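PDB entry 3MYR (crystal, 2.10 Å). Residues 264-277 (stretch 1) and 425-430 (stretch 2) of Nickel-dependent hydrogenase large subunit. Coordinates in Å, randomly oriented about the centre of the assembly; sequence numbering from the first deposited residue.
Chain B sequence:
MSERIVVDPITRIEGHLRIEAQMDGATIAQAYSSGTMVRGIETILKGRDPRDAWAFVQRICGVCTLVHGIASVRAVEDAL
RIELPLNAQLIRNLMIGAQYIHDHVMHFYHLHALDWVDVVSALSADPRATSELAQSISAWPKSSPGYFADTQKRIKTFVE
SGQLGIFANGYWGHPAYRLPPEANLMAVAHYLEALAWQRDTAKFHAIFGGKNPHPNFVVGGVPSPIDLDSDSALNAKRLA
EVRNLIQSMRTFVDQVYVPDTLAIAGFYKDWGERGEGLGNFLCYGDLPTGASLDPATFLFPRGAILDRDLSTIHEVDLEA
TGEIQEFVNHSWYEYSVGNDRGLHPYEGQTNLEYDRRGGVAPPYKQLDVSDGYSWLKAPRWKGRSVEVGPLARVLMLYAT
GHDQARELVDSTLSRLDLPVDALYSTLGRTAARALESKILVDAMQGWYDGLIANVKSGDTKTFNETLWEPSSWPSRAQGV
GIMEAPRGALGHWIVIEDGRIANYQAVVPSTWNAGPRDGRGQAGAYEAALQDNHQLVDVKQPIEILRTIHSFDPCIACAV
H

Stretch 1 (264-277) IAGFYKDWGERGEG
Stretch 2 (425-430) STLGRT

The contact is anchored by the first turn of a helix that starts at T426 and continues past T430, whose first two amides and R429 guanidinium donate to carbonyls of W271, R274 and G275. R429 (chi1 t, chi2 t, chi3 m, chi4 117°) clasps G275 O in a fork: NH2 donates at 2.7 Å (N-H...O 148°) and NH1 to the same oxygen at 2.9 Å (141°), with G275 O lying near the guanidinium plane. Two backbone bonds are straighter. T426 N donates to R274 O at 2.9 Å (164°), and L427 N to W271 O at 2.9 Å (158°). Amides in a first helical turn lack an i-4 acceptor within the helix, so stretch 264-277 supplies acceptors for two of them; the third, G428 N, is capped from within by S425 OG at 2.9 Å (165°), S425 being extended (phi/psi -171/168) with chi1 p.

The register is given by two CA pairs, G272 with L427 and E276 with S425, each 4.8 Å apart and running in opposite senses along the sequence. A type I turn, A265 to Y268, leads into a 3-10 segment from K269, with W271 N to Y268 O and G272 N to K269 O both at 2.8 Å. R274 is extended (-141/166), and its NH1 bridges to D270 OD1 at 3.1 Å. G275 turns to 90/27, which calls for glycine; an ideal CB there would also sit 1.9 Å from T426 OG1. E276 (-148/98, chi1 t) brings CB to 3.5 Å from S425 N.

Packing centres on L427, the residue with most area covered, at chi1 -140°, between wells, and chi2 t. Its CD2 meets A265 CB at 3.7 Å and its CD1 approaches Y268 O at 3.8 Å. W271 (chi1 m, chi2 79°) sets CE3 3.8 Å from T426 CG2, obliquely to the ring. G272 CA lies 3.2 Å from S425 OG. Together the stretches bury 483 Å².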

# COMPACT_ATOMS: atom_id res chain seq x y z
N ILE B 264 18.51 -11.15 -13.19
CA ILE B 264 17.41 -10.94 -14.18
C ILE B 264 17.67 -9.75 -15.11
O ILE B 264 17.55 -9.88 -16.34
CB ILE B 264 16.03 -10.85 -13.50
CG1 ILE B 264 15.64 -12.25 -13.03
CG2 ILE B 264 14.91 -10.34 -14.46
CD1 ILE B 264 14.49 -12.27 -12.01
N ALA B 265 18.19 -8.65 -14.55
CA ALA B 265 18.54 -7.47 -15.35
C ALA B 265 19.47 -7.78 -16.54
O ALA B 265 19.40 -7.12 -17.59
CB ALA B 265 19.20 -6.41 -14.43
N GLY B 266 20.42 -8.70 -16.35
CA GLY B 266 21.42 -9.03 -17.36
C GLY B 266 20.76 -9.47 -18.67
O GLY B 266 21.38 -9.36 -19.74
N PHE B 267 19.52 -9.99 -18.62
CA PHE B 267 18.81 -10.46 -19.83
C PHE B 267 17.91 -9.36 -20.44
O PHE B 267 17.30 -9.58 -21.46
CB PHE B 267 17.96 -11.72 -19.51
CG PHE B 267 18.81 -12.98 -19.28
CD1 PHE B 267 19.34 -13.27 -18.03
CD2 PHE B 267 19.08 -13.87 -20.35
CE1 PHE B 267 20.12 -14.43 -17.83
CE2 PHE B 267 19.89 -15.03 -20.15
CZ PHE B 267 20.40 -15.28 -18.90
N TYR B 268 17.85 -8.20 -19.81
CA TYR B 268 16.90 -7.16 -20.22
C TYR B 268 17.53 -5.74 -20.30
O TYR B 268 16.90 -4.73 -19.99
CB TYR B 268 15.74 -7.15 -19.20
CG TYR B 268 14.85 -8.39 -19.32
CD1 TYR B 268 14.85 -9.35 -18.32
CD2 TYR B 268 14.05 -8.61 -20.47
CE1 TYR B 268 14.05 -10.47 -18.43
CE2 TYR B 268 13.26 -9.74 -20.59
CZ TYR B 268 13.24 -10.65 -19.56
OH TYR B 268 12.39 -11.76 -19.58
N LYS B 269 18.78 -5.69 -20.75
CA LYS B 269 19.62 -4.53 -20.65
C LYS B 269 19.06 -3.48 -21.59
O LYS B 269 19.19 -2.29 -21.29
CB LYS B 269 21.06 -4.87 -21.09
CG LYS B 269 21.89 -5.59 -19.98
CD LYS B 269 23.23 -6.08 -20.64
CE LYS B 269 24.05 -6.90 -19.68
NZ LYS B 269 25.48 -7.03 -20.12
N ASP B 270 18.40 -3.89 -22.67
CA ASP B 270 17.74 -2.92 -23.57
C ASP B 270 16.56 -2.17 -22.85
O ASP B 270 16.16 -1.07 -23.27
CB ASP B 270 17.21 -3.58 -24.86
CG ASP B 270 16.21 -4.70 -24.56
OD1 ASP B 270 15.06 -4.65 -25.06
OD2 ASP B 270 16.55 -5.60 -23.75
N TRP B 271 16.08 -2.69 -21.72
CA TRP B 271 15.05 -1.98 -20.93
C TRP B 271 15.72 -0.87 -20.14
O TRP B 271 15.07 -0.14 -19.38
CB TRP B 271 14.25 -2.97 -20.02
CG TRP B 271 13.24 -3.68 -20.90
CD1 TRP B 271 13.48 -4.72 -21.75
CD2 TRP B 271 11.89 -3.25 -21.17
NE1 TRP B 271 12.35 -5.01 -22.49
CE2 TRP B 271 11.36 -4.14 -22.16
CE3 TRP B 271 11.07 -2.22 -20.64
CZ2 TRP B 271 10.06 -4.00 -22.68
CZ3 TRP B 271 9.76 -2.13 -21.08
CH2 TRP B 271 9.27 -3.00 -22.13
N GLY B 272 17.03 -0.78 -20.30
CA GLY B 272 17.77 0.37 -19.76
C GLY B 272 17.75 1.51 -20.78
O GLY B 272 18.37 2.55 -20.56
N GLU B 273 16.98 1.37 -21.86
CA GLU B 273 16.97 2.40 -22.90
C GLU B 273 15.60 2.93 -23.17
O GLU B 273 15.39 3.67 -24.17
CB GLU B 273 17.57 1.87 -24.23
CG GLU B 273 19.02 1.32 -24.05
CD GLU B 273 19.57 0.69 -25.36
OE1 GLU B 273 19.46 1.39 -26.39
OE2 GLU B 273 20.10 -0.46 -25.33
N ARG B 274 14.64 2.55 -22.34
CA ARG B 274 13.30 3.08 -22.53
C ARG B 274 12.67 3.37 -21.19
O ARG B 274 13.11 2.81 -20.17
CB ARG B 274 12.41 2.10 -23.38
CG ARG B 274 12.18 0.72 -22.81
CD ARG B 274 11.37 -0.21 -23.77
NE ARG B 274 12.10 -0.37 -25.04
CZ ARG B 274 12.97 -1.37 -25.25
NH1 ARG B 274 13.14 -2.34 -24.32
NH2 ARG B 274 13.62 -1.43 -26.39
N GLY B 275 11.58 4.12 -21.20
CA GLY B 275 10.67 4.19 -20.03
C GLY B 275 11.04 5.30 -19.04
O GLY B 275 10.76 5.22 -17.83
N GLU B 276 11.68 6.35 -19.53
CA GLU B 276 11.90 7.54 -18.67
C GLU B 276 11.87 8.81 -19.54
O GLU B 276 12.87 9.16 -20.17
CB GLU B 276 13.20 7.44 -17.85
CG GLU B 276 13.24 8.39 -16.61
CD GLU B 276 13.39 9.91 -17.02
OE1 GLU B 276 12.40 10.68 -16.93
OE2 GLU B 276 14.49 10.32 -17.43
N GLY B 277 10.73 9.50 -19.58
CA GLY B 277 10.60 10.57 -20.57
C GLY B 277 10.56 11.98 -20.03
O GLY B 277 10.19 12.90 -20.76
N SER B 425 15.52 4.97 -16.90
CA SER B 425 14.88 3.92 -17.67
C SER B 425 14.05 3.02 -16.76
O SER B 425 14.18 3.06 -15.54
CB SER B 425 15.95 3.09 -18.37
OG SER B 425 16.61 2.22 -17.45
N THR B 426 13.22 2.18 -17.35
CA THR B 426 12.47 1.19 -16.65
C THR B 426 13.40 0.24 -15.88
O THR B 426 13.15 -0.09 -14.71
CB THR B 426 11.65 0.40 -17.68
OG1 THR B 426 10.63 1.25 -18.23
CG2 THR B 426 11.04 -0.92 -17.09
N LEU B 427 14.49 -0.17 -16.52
CA LEU B 427 15.45 -1.03 -15.80
C LEU B 427 16.06 -0.27 -14.62
O LEU B 427 16.29 -0.86 -13.60
CB LEU B 427 16.63 -1.39 -16.69
CG LEU B 427 17.21 -2.80 -16.64
CD1 LEU B 427 18.67 -2.97 -17.16
CD2 LEU B 427 16.99 -3.63 -15.46
N GLY B 428 16.53 0.96 -14.85
CA GLY B 428 17.25 1.67 -13.79
C GLY B 428 16.32 1.91 -12.58
O GLY B 428 16.74 1.85 -11.45
N ARG B 429 15.04 2.14 -12.83
CA ARG B 429 14.08 2.41 -11.76
C ARG B 429 13.93 1.14 -10.93
O ARG B 429 13.88 1.20 -9.72
CB ARG B 429 12.73 2.75 -12.43
CG ARG B 429 11.66 3.30 -11.57
CD ARG B 429 10.43 3.71 -12.42
NE ARG B 429 10.75 4.87 -13.26
CZ ARG B 429 10.75 4.90 -14.60
NH1 ARG B 429 10.46 3.82 -15.35
NH2 ARG B 429 11.08 6.02 -15.22
N THR B 430 13.84 -0.01 -11.60
CA THR B 430 13.60 -1.28 -10.96
C THR B 430 14.88 -1.60 -10.18
O THR B 430 14.81 -2.07 -9.05
CB THR B 430 13.37 -2.39 -12.03
OG1 THR B 430 12.22 -2.06 -12.78
CG2 THR B 430 13.19 -3.82 -11.41